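Local coordinates for protein acetyltransferase, GNAT family (Streptococcus pneumoniae, PDB 2ATR) that is of unconfirmed function but, as a GNAT-family member, probably transfers an acetyl group from acetyl-CoA to a substrate not yet identified, at residues S41-L46 with G93-A98; G55-V60 with S85-E90; V67-L72 with V101-E106. One frame throughout, in Å; residues are numbered along the deposited sequence.

Contact 1: S41-L46 with G93-A98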
# COMPACT_ATOMS: atom_id res chain seq x y z
N SER A 41 9.01 6.60 -5.02
CA SER A 41 7.88 5.73 -5.22
C SER A 41 7.25 6.10 -6.55
O SER A 41 7.54 7.15 -7.09
CB SER A 41 6.87 5.90 -4.09
OG SER A 41 7.52 5.65 -2.85
N LEU A 42 6.39 5.22 -7.05
CA LEU A 42 5.68 5.45 -8.31
C LEU A 42 4.52 6.42 -8.05
O LEU A 42 4.29 7.35 -8.84
CB LEU A 42 5.14 4.14 -8.86
CG LEU A 42 6.09 3.15 -9.53
CD1 LEU A 42 5.37 1.82 -9.67
CD2 LEU A 42 6.55 3.67 -10.93
N VAL A 43 3.81 6.19 -6.96
CA VAL A 43 2.59 6.91 -6.66
C VAL A 43 2.27 6.81 -5.18
O VAL A 43 2.52 5.80 -4.55
CB VAL A 43 1.40 6.42 -7.51
CG1 VAL A 43 0.61 5.35 -6.82
CG2 VAL A 43 0.53 7.56 -7.91
N ILE A 44 1.71 7.89 -4.63
CA ILE A 44 1.10 7.88 -3.31
C ILE A 44 -0.26 8.55 -3.31
O ILE A 44 -0.41 9.63 -3.83
CB ILE A 44 2.01 8.57 -2.28
CG1 ILE A 44 3.34 7.84 -2.17
CG2 ILE A 44 1.34 8.67 -0.94
CD1 ILE A 44 4.44 8.68 -1.63
N TYR A 45 -1.25 7.88 -2.73
CA TYR A 45 -2.54 8.49 -2.44
C TYR A 45 -2.77 8.55 -0.93
O TYR A 45 -2.37 7.65 -0.21
CB TYR A 45 -3.68 7.70 -3.11
CG TYR A 45 -3.77 7.87 -4.62
CD1 TYR A 45 -4.79 8.58 -5.20
CD2 TYR A 45 -2.82 7.30 -5.45
CE1 TYR A 45 -4.87 8.73 -6.54
CE2 TYR A 45 -2.89 7.45 -6.79
CZ TYR A 45 -3.91 8.17 -7.34
OH TYR A 45 -3.99 8.31 -8.70
N LEU A 46 -3.41 9.62 -0.46
CA LEU A 46 -3.83 9.70 0.94
C LEU A 46 -5.34 9.63 1.05
O LEU A 46 -6.04 10.04 0.11
CB LEU A 46 -3.35 10.98 1.62
CG LEU A 46 -1.85 11.21 1.53
CD1 LEU A 46 -1.53 12.52 2.23
CD2 LEU A 46 -1.11 10.01 2.18
N GLY A 93 -5.38 2.14 -10.61
CA GLY A 93 -5.96 2.70 -11.83
C GLY A 93 -4.92 3.31 -12.76
O GLY A 93 -5.10 3.36 -14.01
N ASN A 94 -3.82 3.76 -12.18
CA ASN A 94 -2.70 4.26 -12.94
C ASN A 94 -1.87 3.17 -13.60
O ASN A 94 -1.02 3.46 -14.43
CB ASN A 94 -1.80 5.11 -12.06
CG ASN A 94 -2.54 6.23 -11.42
OD1 ASN A 94 -2.94 6.16 -10.25
ND2 ASN A 94 -2.80 7.27 -12.20
N PHE A 95 -2.13 1.91 -13.26
CA PHE A 95 -1.18 0.86 -13.62
C PHE A 95 -1.86 -0.35 -14.15
O PHE A 95 -1.34 -1.46 -14.00
CB PHE A 95 -0.24 0.54 -12.45
CG PHE A 95 0.67 1.68 -12.09
CD1 PHE A 95 1.75 2.00 -12.89
CD2 PHE A 95 0.41 2.48 -10.98
CE1 PHE A 95 2.54 3.07 -12.61
CE2 PHE A 95 1.22 3.55 -10.68
CZ PHE A 95 2.29 3.84 -11.49
N LYS A 96 -3.00 -0.12 -14.81
CA LYS A 96 -3.90 -1.22 -15.22
C LYS A 96 -3.34 -2.12 -16.32
O LYS A 96 -3.83 -3.23 -16.53
CB LYS A 96 -5.31 -0.70 -15.59
CG LYS A 96 -5.36 0.29 -16.78
CD LYS A 96 -6.59 1.26 -16.71
CE LYS A 96 -6.86 2.03 -18.06
NZ LYS A 96 -5.59 2.30 -18.87
N GLU A 97 -2.30 -1.63 -17.01
CA GLU A 97 -1.61 -2.42 -18.03
C GLU A 97 -0.20 -2.88 -17.58
O GLU A 97 0.47 -3.55 -18.35
CB GLU A 97 -1.54 -1.64 -19.38
CG GLU A 97 -2.86 -0.93 -19.72
CD GLU A 97 -3.25 -1.01 -21.21
OE1 GLU A 97 -2.34 -0.88 -22.08
OE2 GLU A 97 -4.48 -1.20 -21.50
N ALA A 98 0.23 -2.55 -16.35
CA ALA A 98 1.53 -3.05 -15.83
C ALA A 98 1.53 -4.55 -15.95
O ALA A 98 0.54 -5.20 -15.62
CB ALA A 98 1.82 -2.63 -14.35

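Contact 2: G55-V60 with S85-E90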
# COMPACT_ATOMS: atom_id res chain seq x y z
N GLY A 55 -5.22 7.60 6.05
CA GLY A 55 -4.90 6.40 5.26
C GLY A 55 -3.89 6.77 4.22
O GLY A 55 -3.79 7.96 3.87
N LEU A 56 -3.09 5.78 3.78
CA LEU A 56 -2.08 5.99 2.76
C LEU A 56 -1.96 4.70 1.91
O LEU A 56 -2.14 3.60 2.43
CB LEU A 56 -0.72 6.37 3.41
CG LEU A 56 0.60 6.42 2.62
CD1 LEU A 56 1.60 7.41 3.25
CD2 LEU A 56 1.21 4.98 2.51
N ILE A 57 -1.69 4.86 0.63
CA ILE A 57 -1.21 3.73 -0.22
C ILE A 57 0.03 4.21 -0.93
O ILE A 57 0.11 5.38 -1.29
CB ILE A 57 -2.29 3.13 -1.19
CG1 ILE A 57 -1.75 1.85 -1.96
CG2 ILE A 57 -2.76 4.23 -2.19
CD1 ILE A 57 -2.90 1.09 -2.73
N ARG A 58 1.03 3.34 -1.04
CA ARG A 58 2.27 3.67 -1.69
C ARG A 58 2.70 2.50 -2.60
O ARG A 58 2.88 1.34 -2.16
CB ARG A 58 3.37 3.95 -0.65
CG ARG A 58 4.64 4.45 -1.20
CD ARG A 58 5.54 5.01 -0.10
NE ARG A 58 6.22 3.98 0.70
CZ ARG A 58 7.34 3.34 0.37
NH1 ARG A 58 7.93 3.48 -0.83
NH2 ARG A 58 7.86 2.50 1.23
N LEU A 59 2.84 2.81 -3.87
CA LEU A 59 3.26 1.80 -4.87
C LEU A 59 4.67 2.06 -5.28
O LEU A 59 5.08 3.20 -5.35
CB LEU A 59 2.35 1.87 -6.09
CG LEU A 59 0.84 1.80 -5.98
CD1 LEU A 59 0.29 1.72 -7.39
CD2 LEU A 59 0.38 0.63 -5.18
N VAL A 60 5.40 0.98 -5.58
CA VAL A 60 6.81 1.01 -5.98
C VAL A 60 7.05 0.05 -7.16
O VAL A 60 6.19 -0.80 -7.46
CB VAL A 60 7.79 0.62 -4.82
CG1 VAL A 60 7.66 1.64 -3.64
CG2 VAL A 60 7.59 -0.82 -4.37
N SER A 85 -10.21 -0.07 -0.00
CA SER A 85 -10.66 -0.30 -1.40
C SER A 85 -10.48 0.88 -2.31
O SER A 85 -10.03 0.76 -3.45
CB SER A 85 -12.15 -0.60 -1.49
OG SER A 85 -12.43 -1.88 -1.03
N SER A 86 -10.93 2.03 -1.81
CA SER A 86 -10.79 3.28 -2.49
C SER A 86 -9.36 3.57 -2.81
O SER A 86 -9.06 3.90 -3.94
CB SER A 86 -11.39 4.40 -1.61
OG SER A 86 -12.75 4.10 -1.41
N LEU A 87 -8.48 3.45 -1.81
CA LEU A 87 -7.02 3.69 -1.98
C LEU A 87 -6.42 2.78 -3.11
O LEU A 87 -5.74 3.25 -4.03
CB LEU A 87 -6.29 3.48 -0.67
CG LEU A 87 -6.45 4.61 0.39
CD1 LEU A 87 -5.78 4.14 1.70
CD2 LEU A 87 -5.80 5.90 -0.12
N MSE A 88 -6.76 1.50 -3.02
CA MSE A 88 -6.36 0.47 -3.98
C MSE A 88 -6.87 0.78 -5.41
O MSE A 88 -6.12 0.76 -6.39
CB MSE A 88 -6.85 -0.92 -3.47
CG MSE A 88 -5.95 -1.56 -2.34
SE MSE A 88 -4.33 -2.22 -2.89
CE MSE A 88 -4.95 -3.72 -3.71
N LYS A 89 -8.16 1.08 -5.53
CA LYS A 89 -8.76 1.36 -6.86
C LYS A 89 -8.18 2.60 -7.52
O LYS A 89 -7.83 2.54 -8.71
CB LYS A 89 -10.29 1.37 -6.79
CG LYS A 89 -10.89 0.00 -6.43
CD LYS A 89 -12.42 0.09 -6.13
CE LYS A 89 -12.97 -1.22 -5.66
NZ LYS A 89 -12.59 -2.39 -6.55
N GLU A 90 -8.00 3.68 -6.77
CA GLU A 90 -7.32 4.88 -7.34
C GLU A 90 -5.85 4.72 -7.69
O GLU A 90 -5.41 5.15 -8.78
CB GLU A 90 -7.46 6.12 -6.46
CG GLU A 90 -8.91 6.54 -6.19
CD GLU A 90 -9.71 6.83 -7.47
OE1 GLU A 90 -9.13 7.39 -8.43
OE2 GLU A 90 -10.91 6.47 -7.53

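Contact 3: V67-L72 with V101-E106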
# COMPACT_ATOMS: atom_id res chain seq x y z
N VAL A 67 4.87 -3.54 -10.66
CA VAL A 67 4.33 -2.64 -9.68
C VAL A 67 4.06 -3.45 -8.38
O VAL A 67 3.62 -4.60 -8.42
CB VAL A 67 3.05 -1.96 -10.19
CG1 VAL A 67 2.37 -1.08 -9.05
CG2 VAL A 67 3.34 -1.07 -11.46
N PHE A 68 4.43 -2.88 -7.24
CA PHE A 68 4.25 -3.58 -5.94
C PHE A 68 3.48 -2.64 -5.04
O PHE A 68 3.81 -1.44 -5.00
CB PHE A 68 5.60 -3.97 -5.32
CG PHE A 68 6.43 -4.89 -6.20
CD1 PHE A 68 6.31 -6.28 -6.08
CD2 PHE A 68 7.25 -4.36 -7.21
CE1 PHE A 68 7.07 -7.14 -6.89
CE2 PHE A 68 7.97 -5.21 -8.04
CZ PHE A 68 7.88 -6.61 -7.86
N VAL A 69 2.47 -3.17 -4.35
CA VAL A 69 1.69 -2.39 -3.37
C VAL A 69 2.55 -2.45 -2.11
O VAL A 69 2.59 -3.48 -1.41
CB VAL A 69 0.24 -2.96 -3.06
CG1 VAL A 69 -0.42 -2.10 -1.92
CG2 VAL A 69 -0.68 -2.89 -4.29
N GLN A 70 3.33 -1.41 -1.89
CA GLN A 70 4.34 -1.43 -0.82
C GLN A 70 3.74 -1.11 0.57
O GLN A 70 3.93 -1.88 1.53
CB GLN A 70 5.49 -0.52 -1.19
CG GLN A 70 6.58 -0.34 -0.12
CD GLN A 70 7.18 -1.68 0.35
OE1 GLN A 70 7.21 -2.65 -0.39
NE2 GLN A 70 7.62 -1.72 1.59
N ASP A 71 3.00 -0.01 0.69
CA ASP A 71 2.32 0.34 1.97
C ASP A 71 0.86 0.50 1.68
O ASP A 71 0.48 1.14 0.67
CB ASP A 71 2.83 1.66 2.62
CG ASP A 71 4.32 1.66 2.93
OD1 ASP A 71 4.88 0.62 3.34
OD2 ASP A 71 4.93 2.74 2.78
N LEU A 72 0.02 -0.11 2.50
CA LEU A 72 -1.39 0.19 2.54
C LEU A 72 -1.81 0.33 4.01
O LEU A 72 -1.81 -0.66 4.78
CB LEU A 72 -2.24 -0.89 1.87
CG LEU A 72 -3.76 -0.67 1.82
CD1 LEU A 72 -4.10 0.65 1.09
CD2 LEU A 72 -4.49 -1.84 1.15
N VAL A 101 1.37 -7.16 -11.17
CA VAL A 101 1.20 -6.33 -9.99
C VAL A 101 1.11 -7.28 -8.79
O VAL A 101 0.31 -8.23 -8.82
CB VAL A 101 -0.03 -5.44 -10.11
CG1 VAL A 101 -0.19 -4.65 -8.83
CG2 VAL A 101 0.12 -4.47 -11.34
N GLN A 102 1.93 -7.04 -7.77
CA GLN A 102 2.03 -7.93 -6.63
C GLN A 102 2.05 -7.20 -5.30
O GLN A 102 2.15 -5.98 -5.26
CB GLN A 102 3.27 -8.83 -6.75
CG GLN A 102 3.25 -9.73 -7.97
CD GLN A 102 4.46 -10.62 -8.01
OE1 GLN A 102 4.59 -11.52 -7.22
NE2 GLN A 102 5.35 -10.35 -8.91
N LEU A 103 2.00 -7.97 -4.22
CA LEU A 103 2.03 -7.45 -2.85
C LEU A 103 2.37 -8.67 -1.98
O LEU A 103 2.29 -9.85 -2.44
CB LEU A 103 0.70 -6.79 -2.43
CG LEU A 103 -0.63 -7.56 -2.37
CD1 LEU A 103 -0.88 -8.25 -0.99
CD2 LEU A 103 -1.75 -6.59 -2.61
N ALA A 104 2.74 -8.39 -0.73
CA ALA A 104 3.04 -9.48 0.23
C ALA A 104 2.28 -9.07 1.50
O ALA A 104 2.28 -7.89 1.89
CB ALA A 104 4.57 -9.59 0.51
N THR A 105 1.60 -10.02 2.13
CA THR A 105 0.83 -9.70 3.32
C THR A 105 0.92 -10.77 4.42
O THR A 105 1.25 -11.93 4.11
CB THR A 105 -0.67 -9.31 2.97
OG1 THR A 105 -1.30 -8.82 4.13
CG2 THR A 105 -1.49 -10.51 2.39
N GLU A 106 0.63 -10.41 5.70
CA GLU A 106 0.45 -11.45 6.72
C GLU A 106 -0.67 -12.34 6.28
O GLU A 106 -1.69 -11.88 5.76
CB GLU A 106 0.11 -10.87 8.11
CG GLU A 106 1.26 -10.18 8.70
CD GLU A 106 0.93 -9.55 10.05
OE1 GLU A 106 -0.05 -10.00 10.70
OE2 GLU A 106 1.65 -8.59 10.43
O HOH W 1 5.04 -7.10 -9.74
O HOH W 2 4.46 -5.76 -0.70

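Contact 1: S41-L46 with G93-A98
The loop that leaves helix 83-92 in the beta-alpha-beta crossover of this GNAT fold folds down on the start of strand 43-49, and the two segments meet through side chains alone. Leu-42, just ahead of the strand, makes the first approach. Its CB, which points toward the loop, lies 3.9 Å from CZ of Phe-95, at the tip of the ring. From there CG turns anti to the carbonyl carbon (chi1 -76°), and the extended second torsion carries CD1 onward, still 4.1 Å from Phe-95 CZ. The leucine therefore crosses the far end of the phenyl group obliquely, with CB and one methyl both close to the same ring carbon. Val-43 reaches the ring differently: its CB stands at the edge, near the ring plane, 4.3 Å from Phe-95 CE2. The two aliphatic residues thus meet adjacent carbons, CZ and CE2, at the outer end of the phenyl ring, whose other neighbours include Leu-59 and Val-67 from the next strands of the sheet. Farther along, Tyr-45 and Asn-94 reach toward each other tip to tip, with ring and amide planes 33° apart. As modelled, Tyr-45 OH is 2.9 Å from Asn-94 OD1, at an amide whose orientation is uncertain. The tyrosine is buried, covered by Leu-87, Glu-90 and Ala-91 of helix 83-92, whereas Asn-94 is exposed, so the pair marks the passage from the core to the surface. The contact is modest, burying 201 Å² in all, and joins the beginning of strand 43-49 to the loop that follows helix 83-92. On the loop side, a type I beta turn from Phe-95 to Ala-98 swings the chain round toward strand 100-102, with Ala-98 N donating to Phe-95 O at 3.0 Å.

Contact 2: G55-V60 with S85-E90
Peptide groups of the strand are the flat surfaces here, and one face of the unit joining Gly-55 to Leu-56 is covered by a methyl of the helix. CD1 of Leu-87 lies over that face, 4.1 Å from Gly-55 C. It also stands 3.8 Å from Leu-56 O, at the next peptide along. Because Gly-55 carries no side chain, the methyl settles directly on the backbone. Ile-57, two residues on and the next to face the helix, points toward it, sliding past Leu-87 in the opposite direction. Its CG2, in the crowded position between N and the carbonyl carbon, is 3.9 Å from Leu-87 CB and also touches the helix backbone at Leu-87 O. This is the alpha/beta layer of the GNAT fold: helix 83-92 runs along the sheet, the axis of its segment 85-90 passing 8.5 Å from that of strand segment 55-60 at a crossing angle of -30°. In relatives the loop leading into this helix binds the pyrophosphate of acetyl-CoA. CG1 of Ile-57, anti to N (chi1 -175°), sends CD1 the other way, to 3.6 Å from SE of Met-88, present as selenomethionine. That chain, bent at its second and third torsions, crosses Ile-57 at about a right angle.

Contact 3: V67-L72 with V101-E106
Strands 66-74 and 100-102 form the parallel, splaying pair of the GNAT fold, the two ends of a beta-alpha-beta crossover through helix 83-92. In relatives the cleft that opens where these strands part takes the pantetheine arm of acetyl-CoA, and this pair is consistent with that role. Only the first residues are zipped together. Gln-102 N donates to Val-67 O at 3.0 Å, and Val-69 N to Gln-102 O at 3.0 Å. Both bonds are straight, with N-H...O angles of 163°, and each donor lies nearly along its C=O axis. On the face turned to helix 83-92, Val-67 and Val-101 sit side by side, CB of Val-67 being 4.0 Å from Val-101 CG2. Phe-68 and Gln-102 occupy the other face, pointing the same way, with ring and amide planes 39° apart. The aliphatic root of the glutamine does the touching: its CB is 4.0 Å from Phe-68 CD1, while the extended chain runs on beside the ring. A water lies above one face of this ring, offset toward its rim. It donates to Val-67 O at 3.2 Å and weakly accepts from Gln-102 NE2, so the carbonyl has two donors. The last side-chain pair is Val-69 with Leu-103, whose CB atoms are 3.9 Å apart. Leu-103 holds CG in the crowded position between N and the carbonyl carbon (chi1 61°). Beyond this point Gln-70 and Asp-71 form a classic beta bulge against Arg-58 of strand 52-61, on the other side of strand 66-74, and the chains of this contact diverge. A second water bridges them just past the last backbone bond, donating to Val-69 O at 3.0 Å and accepting weakly from Ala-104 N at 3.1 Å.

How the contacts relate
The three contacts follow one sheet across. The centres of contacts 1 and 2 are about 8 Å apart, those of contacts 2 and 3 about 10 Å, and those of contacts 1 and 3 about 12 Å. Strand 55-60 is the middle member: Leu-42 N lies 2.9 Å from Leu-59 O on one side, and Val-60 O is 2.7 Å from Phe-68 N on the other. Arg-58 ties it further to contact 3 through a salt bridge, NE to OD2 of Asp-71 at 2.7 Å, within the bulge. Contacts 1 and 3 meet where Phe-95 CD1 packs 3.7 Å from Val-67 CG2. The parting strands of contact 3 probably line the acetyl-CoA cleft, as in relatives, whereas contact 2 is buried core packing.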